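Side-chain contacts in hydroxylase, putative (Mycobacterium tuberculosis, PDB 3AFF), which probably hydroxylates the phenolic ring of the cholesterol breakdown product 3-HSA to give the catechol 3,4-DHSA, using reduced flavin and molecular oxygen: residues T82-S87 against R366-N371; T240-I245 against R324-A329; R332-I337 against R360-G365. All blocks are in the same frame, centred on the assembly; numbering follows the deposited sequence.

Interaction 1: residues T82-S87 against R366-N371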
ATOM      1  N   THR A  82     -35.738  22.120  19.970  1.00 24.62           N
ATOM      2  CA  THR A  82     -37.059  21.501  19.875  1.00 23.79           C
ATOM      3  C   THR A  82     -36.941  20.041  19.488  1.00 22.94           C
ATOM      4  O   THR A  82     -37.533  19.180  20.142  1.00 23.27           O
ATOM      5  CB  THR A  82     -37.972  22.240  18.871  1.00 24.06           C
ATOM      6  OG1 THR A  82     -38.196  23.580  19.342  1.00 24.97           O
ATOM      7  CG2 THR A  82     -39.341  21.489  18.693  1.00 23.73           C
ATOM      8  N   GLY A  83     -36.168  19.754  18.455  1.00 20.95           N
ATOM      9  CA  GLY A  83     -35.942  18.361  18.026  1.00 21.13           C
ATOM     10  C   GLY A  83     -35.273  17.536  19.136  1.00 20.26           C
ATOM     11  O   GLY A  83     -35.639  16.369  19.356  1.00 18.54           O
ATOM     12  N   TRP A  84     -34.256  18.125  19.800  1.00 20.47           N
ATOM     13  CA  TRP A  84     -33.593  17.475  20.939  1.00 20.29           C
ATOM     14  C   TRP A  84     -34.566  17.083  22.083  1.00 20.76           C
ATOM     15  O   TRP A  84     -34.579  15.931  22.512  1.00 19.16           O
ATOM     16  CB  TRP A  84     -32.546  18.391  21.501  1.00 20.29           C
ATOM     17  CG  TRP A  84     -31.677  17.837  22.621  1.00 20.24           C
ATOM     18  CD1 TRP A  84     -31.874  17.988  24.002  1.00 20.88           C
ATOM     19  CD2 TRP A  84     -30.432  17.162  22.470  1.00 17.63           C
ATOM     20  NE1 TRP A  84     -30.815  17.430  24.691  1.00 19.68           N
ATOM     21  CE2 TRP A  84     -29.934  16.892  23.777  1.00 18.65           C
ATOM     22  CE3 TRP A  84     -29.685  16.717  21.339  1.00 21.28           C
ATOM     23  CZ2 TRP A  84     -28.737  16.229  23.978  1.00 20.92           C
ATOM     24  CZ3 TRP A  84     -28.513  16.063  21.539  1.00 19.75           C
ATOM     25  CH2 TRP A  84     -28.031  15.814  22.848  1.00 20.23           C
ATOM     26  N   VAL A  85     -35.315  18.055  22.613  1.00 21.20           N
ATOM     27  CA  VAL A  85     -36.297  17.810  23.686  1.00 21.97           C
ATOM     28  C   VAL A  85     -37.384  16.868  23.236  1.00 22.75           C
ATOM     29  O   VAL A  85     -37.791  15.948  23.997  1.00 24.20           O
ATOM     30  CB  VAL A  85     -36.959  19.133  24.208  1.00 22.23           C
ATOM     31  CG1 VAL A  85     -37.998  18.798  25.281  1.00 22.91           C
ATOM     32  CG2 VAL A  85     -35.912  20.026  24.862  1.00 20.28           C
ATOM     33  N   SER A  86     -37.848  17.034  21.999  1.00 22.08           N
ATOM     34  CA  SER A  86     -38.908  16.142  21.486  1.00 22.17           C
ATOM     35  C   SER A  86     -38.479  14.688  21.464  1.00 21.49           C
ATOM     36  O   SER A  86     -39.212  13.792  21.878  1.00 21.47           O
ATOM     37  CB  SER A  86     -39.443  16.584  20.091  1.00 22.64           C
ATOM     38  OG  SER A  86     -39.924  17.917  20.143  1.00 22.33           O
ATOM     39  N   SER A  87     -37.298  14.438  20.915  1.00 20.43           N
ATOM     40  CA  SER A  87     -36.791  13.099  20.902  1.00 19.63           C
ATOM     41  C   SER A  87     -36.736  12.477  22.329  1.00 18.52           C
ATOM     42  O   SER A  87     -37.179  11.367  22.521  1.00 18.19           O
ATOM     43  CB  SER A  87     -35.388  13.109  20.311  1.00 18.50           C
ATOM     44  OG  SER A  87     -34.951  11.797  19.988  1.00 18.43           O
ATOM     45  N   ARG A 366     -23.060  16.851  20.649  1.00 22.06           N
ATOM     46  CA  ARG A 366     -21.860  16.054  20.640  1.00 22.67           C
ATOM     47  C   ARG A 366     -21.143  16.012  21.996  1.00 21.97           C
ATOM     48  O   ARG A 366     -20.648  14.950  22.376  1.00 21.70           O
ATOM     49  CB  ARG A 366     -20.924  16.535  19.519  1.00 21.95           C
ATOM     50  CG  ARG A 366     -19.666  15.697  19.274  1.00 26.21           C
ATOM     51  CD  ARG A 366     -19.793  14.161  19.024  1.00 36.64           C
ATOM     52  NE  ARG A 366     -18.634  13.518  19.688  1.00 41.36           N
ATOM     53  CZ  ARG A 366     -18.554  12.246  20.134  1.00 48.40           C
ATOM     54  NH1 ARG A 366     -17.437  11.815  20.752  1.00 44.69           N
ATOM     55  NH2 ARG A 366     -19.564  11.380  19.966  1.00 51.95           N
ATOM     56  N   VAL A 367     -21.048  17.138  22.682  1.00 22.55           N
ATOM     57  CA  VAL A 367     -20.493  17.111  24.045  1.00 23.74           C
ATOM     58  C   VAL A 367     -21.315  16.215  24.981  1.00 23.78           C
ATOM     59  O   VAL A 367     -20.736  15.463  25.772  1.00 25.22           O
ATOM     60  CB  VAL A 367     -19.988  18.478  24.726  1.00 24.59           C
ATOM     61  CG1 VAL A 367     -19.783  19.683  23.792  1.00 24.21           C
ATOM     62  CG2 VAL A 367     -20.609  18.802  26.118  1.00 22.43           C
ATOM     63  N   HIS A 368     -22.641  16.289  24.889  1.00 22.21           N
ATOM     64  CA  HIS A 368     -23.489  15.379  25.657  1.00 23.13           C
ATOM     65  C   HIS A 368     -23.198  13.904  25.338  1.00 22.29           C
ATOM     66  O   HIS A 368     -22.905  13.125  26.237  1.00 24.08           O
ATOM     67  CB  HIS A 368     -24.975  15.683  25.478  1.00 21.91           C
ATOM     68  CG  HIS A 368     -25.845  14.914  26.433  1.00 23.74           C
ATOM     69  ND1 HIS A 368     -26.841  14.053  26.017  1.00 28.31           N
ATOM     70  CD2 HIS A 368     -25.841  14.850  27.793  1.00 24.99           C
ATOM     71  CE1 HIS A 368     -27.438  13.523  27.073  1.00 23.16           C
ATOM     72  NE2 HIS A 368     -26.842  13.983  28.161  1.00 25.27           N
ATOM     73  N   ALA A 369     -23.233  13.534  24.046  1.00 21.75           N
ATOM     74  CA  ALA A 369     -22.880  12.190  23.561  1.00 20.54           C
ATOM     75  C   ALA A 369     -21.484  11.768  24.003  1.00 21.80           C
ATOM     76  O   ALA A 369     -21.279  10.620  24.437  1.00 19.31           O
ATOM     77  CB  ALA A 369     -23.002  12.108  21.974  1.00 21.05           C
ATOM     78  N   ALA A 370     -20.505  12.672  23.929  1.00 20.23           N
ATOM     79  CA  ALA A 370     -19.151  12.243  24.339  1.00 22.04           C
ATOM     80  C   ALA A 370     -19.045  12.082  25.874  1.00 20.58           C
ATOM     81  O   ALA A 370     -18.215  11.348  26.334  1.00 23.30           O
ATOM     82  CB  ALA A 370     -18.066  13.196  23.804  1.00 21.29           C
ATOM     83  N   ASN A 371     -19.916  12.722  26.637  1.00 22.66           N
ATOM     84  CA  ASN A 371     -19.944  12.599  28.109  1.00 23.70           C
ATOM     85  C   ASN A 371     -20.908  11.490  28.615  1.00 24.92           C
ATOM     86  O   ASN A 371     -21.211  11.446  29.811  1.00 25.85           O
ATOM     87  CB  ASN A 371     -20.206  13.962  28.785  1.00 23.68           C
ATOM     88  CG  ASN A 371     -18.990  14.870  28.690  1.00 26.33           C
ATOM     89  OD1 ASN A 371     -18.856  15.628  27.707  1.00 30.50           O
ATOM     90  ND2 ASN A 371     -18.023  14.706  29.617  1.00 24.26           N
TER
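W84 and H368 meet with their rings steeply inclined, the planes at 70° and the centroids of the indole six-membered ring and the imidazole 5.6 Å apart. Seen from the indole, the imidazole lies at its outer edge, near the plane. W84 CZ2 is 4.0 Å from H368 CG, and W84 CH2 is 4.0 Å from H368 CB. These distances involve carbons only; the modelled orientation of the imidazole is probably reversed, so its nitrogens support no polar claim here. The W84 and H368 CA atoms are 11.3 Å apart, a span bridged by two extended side chains: W84 holds CG anti to its N (chi1 -175°) and sends the indole across the gap. Both residues probably help bind FMN, as in related flavin monooxygenases, and the contact brings together helices 80-96 and 354-370 of an acyl-CoA dehydrogenase-like fold. Around it, W84 NE1 hydrogen-bonds S143 OG, tying the indole to another predicted FMN-site residue, while the H368 ring stacks on W141. I241 and I245 of helix 233-259 also pack against W84.

Interaction 2: residues T240-I245 against R324-A329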
ATOM      1  N   THR A 240     -31.687   8.293  20.276  1.00 18.31           N
ATOM      2  CA  THR A 240     -32.474   9.448  20.758  1.00 20.20           C
ATOM      3  C   THR A 240     -31.768  10.771  20.587  1.00 20.35           C
ATOM      4  O   THR A 240     -32.425  11.782  20.289  1.00 20.49           O
ATOM      5  CB  THR A 240     -32.884   9.278  22.316  1.00 20.33           C
ATOM      6  OG1 THR A 240     -33.653  10.363  22.809  1.00 23.12           O
ATOM      7  CG2 THR A 240     -31.629   9.196  23.250  1.00 26.82           C
ATOM      8  N   ILE A 241     -30.445  10.734  20.795  1.00 19.23           N
ATOM      9  CA  ILE A 241     -29.493  11.855  20.718  1.00 20.88           C
ATOM     10  C   ILE A 241     -28.954  12.052  19.258  1.00 19.91           C
ATOM     11  O   ILE A 241     -28.935  13.162  18.747  1.00 20.05           O
ATOM     12  CB  ILE A 241     -28.269  11.520  21.742  1.00 19.48           C
ATOM     13  CG1 ILE A 241     -28.730  11.729  23.164  1.00 26.16           C
ATOM     14  CG2 ILE A 241     -27.041  12.402  21.589  1.00 24.98           C
ATOM     15  CD1 ILE A 241     -29.950  12.588  23.285  1.00 25.59           C
ATOM     16  N   SER A 242     -28.536  10.955  18.631  1.00 19.21           N
ATOM     17  CA  SER A 242     -27.933  11.015  17.317  1.00 19.74           C
ATOM     18  C   SER A 242     -28.920  11.478  16.241  1.00 19.62           C
ATOM     19  O   SER A 242     -28.506  12.221  15.334  1.00 17.98           O
ATOM     20  CB  SER A 242     -27.338   9.686  16.923  1.00 18.81           C
ATOM     21  OG  SER A 242     -26.333   9.290  17.871  1.00 19.80           O
ATOM     22  N   ALA A 243     -30.181  11.019  16.301  1.00 18.87           N
ATOM     23  CA  ALA A 243     -31.137  11.478  15.322  1.00 18.92           C
ATOM     24  C   ALA A 243     -31.361  12.997  15.233  1.00 19.63           C
ATOM     25  O   ALA A 243     -31.339  13.547  14.118  1.00 22.32           O
ATOM     26  CB  ALA A 243     -32.399  10.724  15.382  1.00 18.10           C
ATOM     27  N   PRO A 244     -31.640  13.696  16.355  1.00 19.52           N
ATOM     28  CA  PRO A 244     -31.766  15.108  16.185  1.00 18.62           C
ATOM     29  C   PRO A 244     -30.441  15.810  15.819  1.00 19.42           C
ATOM     30  O   PRO A 244     -30.476  16.872  15.190  1.00 17.74           O
ATOM     31  CB  PRO A 244     -32.326  15.563  17.545  1.00 19.56           C
ATOM     32  CG  PRO A 244     -31.844  14.546  18.476  1.00 20.07           C
ATOM     33  CD  PRO A 244     -32.022  13.302  17.722  1.00 19.05           C
ATOM     34  N   ILE A 245     -29.296  15.249  16.215  1.00 19.61           N
ATOM     35  CA  ILE A 245     -28.007  15.839  15.807  1.00 20.15           C
ATOM     36  C   ILE A 245     -27.933  15.716  14.289  1.00 21.56           C
ATOM     37  O   ILE A 245     -27.562  16.674  13.610  1.00 23.56           O
ATOM     38  CB  ILE A 245     -26.779  15.144  16.494  1.00 19.18           C
ATOM     39  CG1 ILE A 245     -26.699  15.558  17.986  1.00 18.62           C
ATOM     40  CG2 ILE A 245     -25.479  15.468  15.793  1.00 18.65           C
ATOM     41  CD1 ILE A 245     -25.833  14.633  18.779  1.00 15.14           C
ATOM     42  N   ARG A 324     -21.316   1.487  16.943  1.00 25.96           N
ATOM     43  CA  ARG A 324     -20.217   2.122  16.262  1.00 26.38           C
ATOM     44  C   ARG A 324     -20.739   3.153  15.275  1.00 25.58           C
ATOM     45  O   ARG A 324     -20.114   4.198  15.099  1.00 25.47           O
ATOM     46  CB  ARG A 324     -19.241   1.119  15.648  1.00 28.74           C
ATOM     47  CG  ARG A 324     -19.844   0.022  14.833  1.00 35.98           C
ATOM     48  CD  ARG A 324     -19.005  -0.291  13.527  1.00 45.91           C
ATOM     49  NE  ARG A 324     -19.717   0.224  12.330  1.00 50.93           N
ATOM     50  CZ  ARG A 324     -20.012  -0.457  11.205  1.00 52.70           C
ATOM     51  NH1 ARG A 324     -19.643  -1.731  11.035  1.00 52.66           N
ATOM     52  NH2 ARG A 324     -20.672   0.165  10.219  1.00 49.17           N
ATOM     53  N   ASP A 325     -21.902   2.906  14.675  1.00 24.29           N
ATOM     54  CA  ASP A 325     -22.505   3.893  13.792  1.00 23.35           C
ATOM     55  C   ASP A 325     -22.984   5.170  14.456  1.00 23.19           C
ATOM     56  O   ASP A 325     -23.129   6.181  13.762  1.00 23.57           O
ATOM     57  CB  ASP A 325     -23.608   3.264  12.901  1.00 24.36           C
ATOM     58  CG  ASP A 325     -23.041   2.314  11.846  1.00 25.29           C
ATOM     59  OD1 ASP A 325     -21.796   2.297  11.671  1.00 28.08           O
ATOM     60  OD2 ASP A 325     -23.821   1.581  11.199  1.00 25.13           O
ATOM     61  N   GLN A 326     -23.229   5.178  15.775  1.00 22.89           N
ATOM     62  CA  GLN A 326     -23.618   6.441  16.436  1.00 22.04           C
ATOM     63  C   GLN A 326     -22.549   7.510  16.264  1.00 22.46           C
ATOM     64  O   GLN A 326     -22.846   8.598  15.826  1.00 22.60           O
ATOM     65  CB  GLN A 326     -23.893   6.243  17.952  1.00 22.22           C
ATOM     66  CG  GLN A 326     -24.939   5.131  18.243  1.00 19.34           C
ATOM     67  CD  GLN A 326     -26.372   5.489  17.879  1.00 20.45           C
ATOM     68  OE1 GLN A 326     -27.256   4.585  17.763  1.00 22.75           O
ATOM     69  NE2 GLN A 326     -26.640   6.773  17.729  1.00 16.54           N
ATOM     70  N   VAL A 327     -21.303   7.220  16.622  1.00 24.07           N
ATOM     71  CA  VAL A 327     -20.223   8.174  16.332  1.00 26.70           C
ATOM     72  C   VAL A 327     -19.973   8.445  14.854  1.00 25.44           C
ATOM     73  O   VAL A 327     -19.650   9.570  14.517  1.00 25.61           O
ATOM     74  CB  VAL A 327     -18.843   7.876  17.049  1.00 27.29           C
ATOM     75  CG1 VAL A 327     -19.056   7.872  18.538  1.00 29.62           C
ATOM     76  CG2 VAL A 327     -18.306   6.576  16.609  1.00 29.39           C
ATOM     77  N   ARG A 328     -20.115   7.454  13.980  1.00 25.49           N
ATOM     78  CA  ARG A 328     -19.839   7.719  12.570  1.00 26.94           C
ATOM     79  C   ARG A 328     -20.871   8.729  12.027  1.00 27.03           C
ATOM     80  O   ARG A 328     -20.503   9.706  11.384  1.00 25.73           O
ATOM     81  CB  ARG A 328     -19.867   6.441  11.744  1.00 28.77           C
ATOM     82  CG  ARG A 328     -18.908   5.355  12.270  1.00 30.06           C
ATOM     83  CD  ARG A 328     -18.513   4.297  11.208  1.00 32.48           C
ATOM     84  NE  ARG A 328     -17.438   3.424  11.759  1.00 41.36           N
ATOM     85  CZ  ARG A 328     -17.243   2.136  11.418  1.00 48.30           C
ATOM     86  NH1 ARG A 328     -18.030   1.563  10.510  1.00 52.65           N
ATOM     87  NH2 ARG A 328     -16.268   1.401  11.972  1.00 47.76           N
ATOM     88  N   ALA A 329     -22.155   8.504  12.319  1.00 26.11           N
ATOM     89  CA  ALA A 329     -23.206   9.372  11.822  1.00 26.72           C
ATOM     90  C   ALA A 329     -23.065  10.792  12.328  1.00 26.72           C
ATOM     91  O   ALA A 329     -23.108  11.745  11.562  1.00 27.72           O
ATOM     92  CB  ALA A 329     -24.551   8.828  12.195  1.00 26.79           C
TER
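S242 and Q326 make the contact by themselves, S242 OG lying 2.5 Å from Q326 NE2. The hydrogen bond assigned to this pair, with the amide as donor, is weak: its angle at the hydrogen is 120°, and the separation is shorter than such a bent bond warrants, so its exact length is doubtful. The 3.1 Å approach of Q326 NE2 to S242 CB shares that doubt. The backbones approach nearest at the same two residues, with S242 CA and Q326 CA 6.3 Å apart. Q326 does not set out straight toward S242; CG lies anti to the carbonyl carbon (chi1 -54°), and a bend at chi2 (-72°) brings the amide to S242. In the second shell, the other end of that amide is held by a hydrogen bond between Q326 OE1 and T239 OG1, which helps fix how the group is rotated. S242 OG has further weak bonds to P238 O and T330 OG1, giving this buried hydroxyl several polar neighbours. L297 of helix 286-309 packs on both S242 and Q326. Polar bridging between helices 233-259 and 316-342, with a third helix alongside, belongs here to the C-terminal helical bundle of the acyl-CoA dehydrogenase fold.

Interaction 3: residues R332-I337 against R360-G365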
ATOM      1  N   ARG A 332     -19.688  12.529  10.992  1.00 26.84           N
ATOM      2  CA  ARG A 332     -19.844  12.971   9.598  1.00 28.82           C
ATOM      3  C   ARG A 332     -20.705  14.235   9.505  1.00 28.16           C
ATOM      4  O   ARG A 332     -20.374  15.188   8.777  1.00 27.69           O
ATOM      5  CB  ARG A 332     -20.512  11.903   8.743  1.00 30.31           C
ATOM      6  CG  ARG A 332     -19.670  10.674   8.434  1.00 36.09           C
ATOM      7  CD  ARG A 332     -20.657   9.513   8.001  1.00 47.06           C
ATOM      8  NE  ARG A 332     -20.992   9.292   6.555  1.00 54.25           N
ATOM      9  CZ  ARG A 332     -20.190   9.476   5.484  1.00 58.31           C
ATOM     10  NH1 ARG A 332     -18.927   9.937   5.597  1.00 60.67           N
ATOM     11  NH2 ARG A 332     -20.659   9.194   4.263  1.00 56.80           N
ATOM     12  N   SER A 333     -21.834  14.199  10.214  1.00 27.83           N
ATOM     13  CA  SER A 333     -22.785  15.275  10.303  1.00 27.11           C
ATOM     14  C   SER A 333     -22.167  16.520  10.807  1.00 26.07           C
ATOM     15  O   SER A 333     -22.372  17.561  10.221  1.00 25.88           O
ATOM     16  CB  SER A 333     -23.916  14.849  11.271  1.00 29.07           C
ATOM     17  OG  SER A 333     -24.728  13.912  10.597  1.00 32.67           O
ATOM     18  N   ILE A 334     -21.439  16.442  11.927  1.00 25.19           N
ATOM     19  CA  ILE A 334     -20.853  17.601  12.528  1.00 25.21           C
ATOM     20  C   ILE A 334     -19.731  18.133  11.574  1.00 25.64           C
ATOM     21  O   ILE A 334     -19.566  19.358  11.394  1.00 24.85           O
ATOM     22  CB  ILE A 334     -20.274  17.334  13.979  1.00 27.24           C
ATOM     23  CG1 ILE A 334     -21.185  17.883  15.087  1.00 30.26           C
ATOM     24  CG2 ILE A 334     -19.061  18.116  14.257  1.00 26.25           C
ATOM     25  CD1 ILE A 334     -22.034  16.782  15.740  1.00 35.90           C
ATOM     26  N   ALA A 335     -18.963  17.234  10.989  1.00 24.55           N
ATOM     27  CA  ALA A 335     -17.867  17.666  10.063  1.00 25.55           C
ATOM     28  C   ALA A 335     -18.438  18.574   8.934  1.00 24.85           C
ATOM     29  O   ALA A 335     -17.934  19.648   8.678  1.00 26.27           O
ATOM     30  CB  ALA A 335     -17.233  16.463   9.466  1.00 24.54           C
ATOM     31  N   SER A 336     -19.505  18.096   8.284  1.00 25.91           N
ATOM     32  CA  SER A 336     -20.281  18.829   7.299  1.00 25.12           C
ATOM     33  C   SER A 336     -20.838  20.132   7.837  1.00 25.04           C
ATOM     34  O   SER A 336     -20.803  21.114   7.163  1.00 24.66           O
ATOM     35  CB  SER A 336     -21.445  17.964   6.846  1.00 25.20           C
ATOM     36  OG  SER A 336     -20.994  16.845   6.126  1.00 26.78           O
ATOM     37  N   ILE A 337     -21.421  20.139   9.030  1.00 24.95           N
ATOM     38  CA  ILE A 337     -21.835  21.405   9.639  1.00 25.56           C
ATOM     39  C   ILE A 337     -20.660  22.379   9.782  1.00 26.06           C
ATOM     40  O   ILE A 337     -20.803  23.582   9.533  1.00 26.92           O
ATOM     41  CB  ILE A 337     -22.521  21.196  11.023  1.00 26.42           C
ATOM     42  CG1 ILE A 337     -23.808  20.414  10.853  1.00 24.36           C
ATOM     43  CG2 ILE A 337     -22.789  22.515  11.674  1.00 25.90           C
ATOM     44  CD1 ILE A 337     -24.485  20.041  12.172  1.00 25.45           C
ATOM     45  N   ARG A 360     -23.890  25.512  16.844  1.00 24.19           N
ATOM     46  CA  ARG A 360     -23.695  25.471  18.304  1.00 25.56           C
ATOM     47  C   ARG A 360     -24.516  24.302  18.888  1.00 24.56           C
ATOM     48  O   ARG A 360     -24.035  23.627  19.786  1.00 25.30           O
ATOM     49  CB  ARG A 360     -24.084  26.786  18.959  1.00 24.48           C
ATOM     50  CG  ARG A 360     -23.106  27.965  18.701  1.00 26.42           C
ATOM     51  CD  ARG A 360     -23.483  29.203  19.547  1.00 24.70           C
ATOM     52  NE  ARG A 360     -24.700  29.784  19.011  1.00 25.01           N
ATOM     53  CZ  ARG A 360     -25.931  29.538  19.415  1.00 25.14           C
ATOM     54  NH1 ARG A 360     -26.140  28.741  20.448  1.00 26.23           N
ATOM     55  NH2 ARG A 360     -26.973  30.104  18.782  1.00 25.25           N
ATOM     56  N   ASP A 361     -25.710  24.065  18.324  1.00 23.82           N
ATOM     57  CA  ASP A 361     -26.667  23.102  18.868  1.00 24.14           C
ATOM     58  C   ASP A 361     -26.114  21.766  18.600  1.00 23.18           C
ATOM     59  O   ASP A 361     -26.117  20.900  19.489  1.00 23.99           O
ATOM     60  CB  ASP A 361     -28.075  23.241  18.259  1.00 23.11           C
ATOM     61  CG  ASP A 361     -28.843  24.389  18.829  1.00 22.76           C
ATOM     62  OD1 ASP A 361     -28.379  25.050  19.782  1.00 22.27           O
ATOM     63  OD2 ASP A 361     -29.918  24.678  18.271  1.00 28.32           O
ATOM     64  N   ALA A 362     -25.555  21.601  17.396  1.00 22.19           N
ATOM     65  CA  ALA A 362     -24.973  20.308  17.038  1.00 21.40           C
ATOM     66  C   ALA A 362     -23.760  19.959  17.884  1.00 21.60           C
ATOM     67  O   ALA A 362     -23.589  18.787  18.279  1.00 21.37           O
ATOM     68  CB  ALA A 362     -24.633  20.202  15.535  1.00 17.86           C
ATOM     69  N   HIS A 363     -22.864  20.941  18.101  1.00 21.03           N
ATOM     70  CA  HIS A 363     -21.696  20.677  18.912  1.00 21.76           C
ATOM     71  C   HIS A 363     -22.012  20.401  20.388  1.00 21.76           C
ATOM     72  O   HIS A 363     -21.320  19.587  21.037  1.00 20.81           O
ATOM     73  CB  HIS A 363     -20.685  21.843  18.796  1.00 21.63           C
ATOM     74  CG  HIS A 363     -19.846  21.744  17.571  1.00 19.90           C
ATOM     75  ND1 HIS A 363     -18.862  20.809  17.443  1.00 22.96           N
ATOM     76  CD2 HIS A 363     -19.893  22.405  16.395  1.00 21.38           C
ATOM     77  CE1 HIS A 363     -18.337  20.877  16.240  1.00 24.50           C
ATOM     78  NE2 HIS A 363     -18.916  21.869  15.598  1.00 24.63           N
ATOM     79  N   ALA A 364     -23.003  21.131  20.903  1.00 22.00           N
ATOM     80  CA  ALA A 364     -23.498  20.944  22.267  1.00 23.36           C
ATOM     81  C   ALA A 364     -24.008  19.519  22.395  1.00 23.89           C
ATOM     82  O   ALA A 364     -23.721  18.825  23.393  1.00 26.52           O
ATOM     83  CB  ALA A 364     -24.633  21.952  22.577  1.00 22.82           C
ATOM     84  N   GLY A 365     -24.753  19.058  21.397  1.00 22.57           N
ATOM     85  CA  GLY A 365     -25.216  17.649  21.374  1.00 20.82           C
ATOM     86  C   GLY A 365     -24.078  16.656  21.489  1.00 22.19           C
ATOM     87  O   GLY A 365     -24.152  15.683  22.208  1.00 20.01           O
TER
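I334 and A362 mark the nearest backbone approach, their CA atoms 6.7 Å apart, where helices 332-337 and 360-365 run roughly antiparallel at 149° with short-segment axes 10.2 Å apart. The small A362 is met from two directions: I337 CD1 lies 3.4 Å from A362 CB, tighter than usual for two carbons, and I334 CG1 reaches the same methyl at 4.2 Å. I334 CD1 continues to the backbone, 3.6 Å from A362 O. Two successive helices of the C-terminal helical domain of the acyl-CoA dehydrogenase fold are thereby joined through branched aliphatic groups packed around an alanine. CG2 of I334 goes to H363, its closest approach being 3.5 Å to CE1, while CG1 borders both A362 and one face of the ring, 4.3 Å above the plane and displaced toward the rim. The I334 torsions, chi1 -104° and chi2 101°, are away from staggered values, which may mean strain or an uncertain fit. H363 NE2, next to the CE1 that I334 touches, hydrogen-bonds D338 OD1, which helps fix the ring's rotation. W359 of the same chain and W359 of a second subunit both pack edge-to-face with H363, at the subunit interface.

Overall arrangement
The centres of the three contacts lie 10 to 11 Å apart in the helical part of the chain. Interactions 1 and 3 share helix 354-370, interactions 2 and 3 share helix 316-342, and helix 233-259 enters through interaction 2. In sequence, interaction 2 closes before interaction 3 opens, and both are nested in the loop closed by interaction 1, which links N-terminal and C-terminal family regions. Direct contacts join them: S87 OG is 2.5 Å from T240 O, a probable hydrogen bond, W84 CZ3 is 3.7 Å from G365 CA, and I245 CG2 is 3.7 Å from I334 CD1. They link helix 80-96 to helices 233-259, 316-342 and 354-370; interactions 1 and 3 also touch the second subunit.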